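Local coordinates for protein putative lipase/esterase (PDB 3BXP) that probably hydrolyses carboxylic esters as an alpha/beta-hydrolase, although its natural substrate is not established, at residues 254-258 against 259-263. Residues are numbered along the deposited sequence; the frame is centred on the assembly and turned at random.
Sequences DQAAI and WPQLA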
ATOM      1  N   ASP B 254     -18.982   3.616  -0.852  1.00 44.04           N
ATOM      2  CA  ASP B 254     -18.569   4.931  -0.342  1.00 44.26           C
ATOM      3  C   ASP B 254     -19.049   5.148   1.084  1.00 44.60           C
ATOM      4  O   ASP B 254     -18.639   6.094   1.747  1.00 45.44           O
ATOM      5  CB  ASP B 254     -19.117   6.048  -1.245  1.00 46.27           C
ATOM      6  N   GLN B 255     -19.917   4.250   1.543  1.00 45.60           N
ATOM      7  CA  GLN B 255     -20.643   4.406   2.811  1.00 45.19           C
ATOM      8  C   GLN B 255     -20.118   3.503   3.924  1.00 44.38           C
ATOM      9  O   GLN B 255     -20.641   3.522   5.035  1.00 44.65           O
ATOM     10  CB  GLN B 255     -22.138   4.118   2.609  1.00 47.18           C
ATOM     11  N   ALA B 256     -19.107   2.700   3.616  1.00 41.03           N
ATOM     12  CA  ALA B 256     -18.468   1.854   4.623  1.00 39.04           C
ATOM     13  C   ALA B 256     -16.953   2.056   4.570  1.00 37.05           C
ATOM     14  O   ALA B 256     -16.414   2.501   3.549  1.00 36.23           O
ATOM     15  CB  ALA B 256     -18.835   0.387   4.386  1.00 39.46           C
ATOM     16  N   ALA B 257     -16.293   1.782   5.691  1.00 33.17           N
ATOM     17  CA  ALA B 257     -14.838   1.824   5.765  1.00 31.15           C
ATOM     18  C   ALA B 257     -14.239   1.070   4.582  1.00 30.33           C
ATOM     19  O   ALA B 257     -14.787   0.032   4.123  1.00 30.40           O
ATOM     20  CB  ALA B 257     -14.329   1.242   7.104  1.00 30.74           C
ATOM     21  N   ILE B 258     -13.122   1.614   4.079  1.00 23.84           N
ATOM     22  CA  ILE B 258     -12.492   1.052   2.887  1.00 25.56           C
ATOM     23  C   ILE B 258     -11.765  -0.272   3.198  1.00 22.60           C
ATOM     24  O   ILE B 258     -11.814  -1.202   2.427  1.00 20.86           O
ATOM     25  CB  ILE B 258     -11.484   2.063   2.234  1.00 25.64           C
ATOM     26  CG1 ILE B 258     -12.186   3.320   1.726  1.00 30.29           C
ATOM     27  CG2 ILE B 258     -10.759   1.433   1.079  1.00 27.87           C
ATOM     28  CD1 ILE B 258     -11.183   4.495   1.446  1.00 29.54           C
ATOM     29  N   TRP B 259     -11.055  -0.358   4.316  1.00 20.48           N
ATOM     30  CA  TRP B 259     -10.061  -1.415   4.426  1.00 20.54           C
ATOM     31  C   TRP B 259     -10.699  -2.822   4.485  1.00 20.45           C
ATOM     32  O   TRP B 259     -10.170  -3.736   3.888  1.00 24.26           O
ATOM     33  CB  TRP B 259      -9.035  -1.138   5.552  1.00 18.18           C
ATOM     34  CG  TRP B 259      -9.381  -1.618   6.901  1.00 20.15           C
ATOM     35  CD1 TRP B 259      -9.839  -0.864   7.946  1.00 24.61           C
ATOM     36  CD2 TRP B 259      -9.309  -2.970   7.371  1.00 22.20           C
ATOM     37  NE1 TRP B 259     -10.060  -1.690   9.048  1.00 23.72           N
ATOM     38  CE2 TRP B 259      -9.715  -2.971   8.718  1.00 26.53           C
ATOM     39  CE3 TRP B 259      -8.911  -4.171   6.794  1.00 23.49           C
ATOM     40  CZ2 TRP B 259      -9.753  -4.128   9.471  1.00 24.90           C
ATOM     41  CZ3 TRP B 259      -8.919  -5.324   7.563  1.00 27.51           C
ATOM     42  CH2 TRP B 259      -9.367  -5.285   8.867  1.00 21.66           C
ATOM     43  N   PRO B 260     -11.852  -2.985   5.164  1.00 21.22           N
ATOM     44  CA  PRO B 260     -12.437  -4.311   5.227  1.00 22.97           C
ATOM     45  C   PRO B 260     -12.898  -4.764   3.879  1.00 24.08           C
ATOM     46  O   PRO B 260     -12.784  -5.942   3.564  1.00 21.37           O
ATOM     47  CB  PRO B 260     -13.630  -4.104   6.170  1.00 22.73           C
ATOM     48  CG  PRO B 260     -13.213  -3.069   7.041  1.00 23.00           C
ATOM     49  CD  PRO B 260     -12.521  -2.105   6.126  1.00 21.79           C
ATOM     50  N   GLN B 261     -13.333  -3.811   3.060  1.00 21.87           N
ATOM     51  CA  GLN B 261     -13.825  -4.106   1.701  1.00 23.05           C
ATOM     52  C   GLN B 261     -12.668  -4.636   0.846  1.00 21.37           C
ATOM     53  O   GLN B 261     -12.791  -5.629   0.117  1.00 22.24           O
ATOM     54  CB  GLN B 261     -14.419  -2.860   1.078  1.00 23.04           C
ATOM     55  CG  GLN B 261     -15.604  -2.270   1.796  1.00 30.66           C
ATOM     56  CD  GLN B 261     -16.230  -1.148   0.995  1.00 32.65           C
ATOM     57  OE1 GLN B 261     -16.679  -1.373  -0.135  1.00 26.10           O
ATOM     58  NE2 GLN B 261     -16.229   0.075   1.550  1.00 25.91           N
ATOM     59  N   LEU B 262     -11.508  -4.019   1.017  1.00 20.60           N
ATOM     60  CA  LEU B 262     -10.303  -4.445   0.314  1.00 21.57           C
ATOM     61  C   LEU B 262      -9.820  -5.797   0.789  1.00 21.58           C
ATOM     62  O   LEU B 262      -9.388  -6.638  -0.013  1.00 20.65           O
ATOM     63  CB  LEU B 262      -9.207  -3.410   0.439  1.00 18.24           C
ATOM     64  CG  LEU B 262      -9.405  -2.025  -0.164  1.00 17.39           C
ATOM     65  CD1 LEU B 262      -8.250  -1.090   0.265  1.00 21.14           C
ATOM     66  CD2 LEU B 262      -9.526  -2.014  -1.674  1.00 23.21           C
ATOM     67  N   ALA B 263      -9.845  -5.991   2.107  1.00 19.57           N
ATOM     68  CA  ALA B 263      -9.378  -7.255   2.673  1.00 18.84           C
ATOM     69  C   ALA B 263     -10.230  -8.389   2.251  1.00 17.80           C
ATOM     70  O   ALA B 263      -9.742  -9.433   1.932  1.00 19.71           O
ATOM     71  CB  ALA B 263      -9.318  -7.120   4.240  1.00 20.48           C
TER
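The first turn of the C-terminal helix, 258-269, is tied to the loop entering it by Gln261, whose side chain runs back to the carbonyl of Ala257. Gln261 NE2 donates to Ala257 O over 2.9 Å, with a nearly straight N-H...O angle of 163°. The oxygen lies almost in the plane of the Gln261 amide, while the donor stands well above the Ala257 carbonyl plane. With CG beside its own backbone N (chi1 -61°) and the chain extended beyond it, Gln261 reaches the loop; its OE1 accepts from the backbone N of Asn253, so the amide is held at both ends. Leu262 N donates to Ile258 O over 3.2 Å, an i to i+4 backbone bond of the helix. This helix follows strand 224-229, the last strand of the alpha/beta-hydrolase sheet, and packs against it through Ile258, Trp259 and Leu262, all on Phe229, while Ile258 also packs on Leu262 of the second subunit. Ile258 and Leu262, one turn apart, lie side by side, Ile258 CG2 meeting Leu262 CD1 at 3.7 Å. Ala257 CB touches Pro260 CD at 3.9 Å, and that CD lies above one indole face of Trp259, displaced toward the ring's rim.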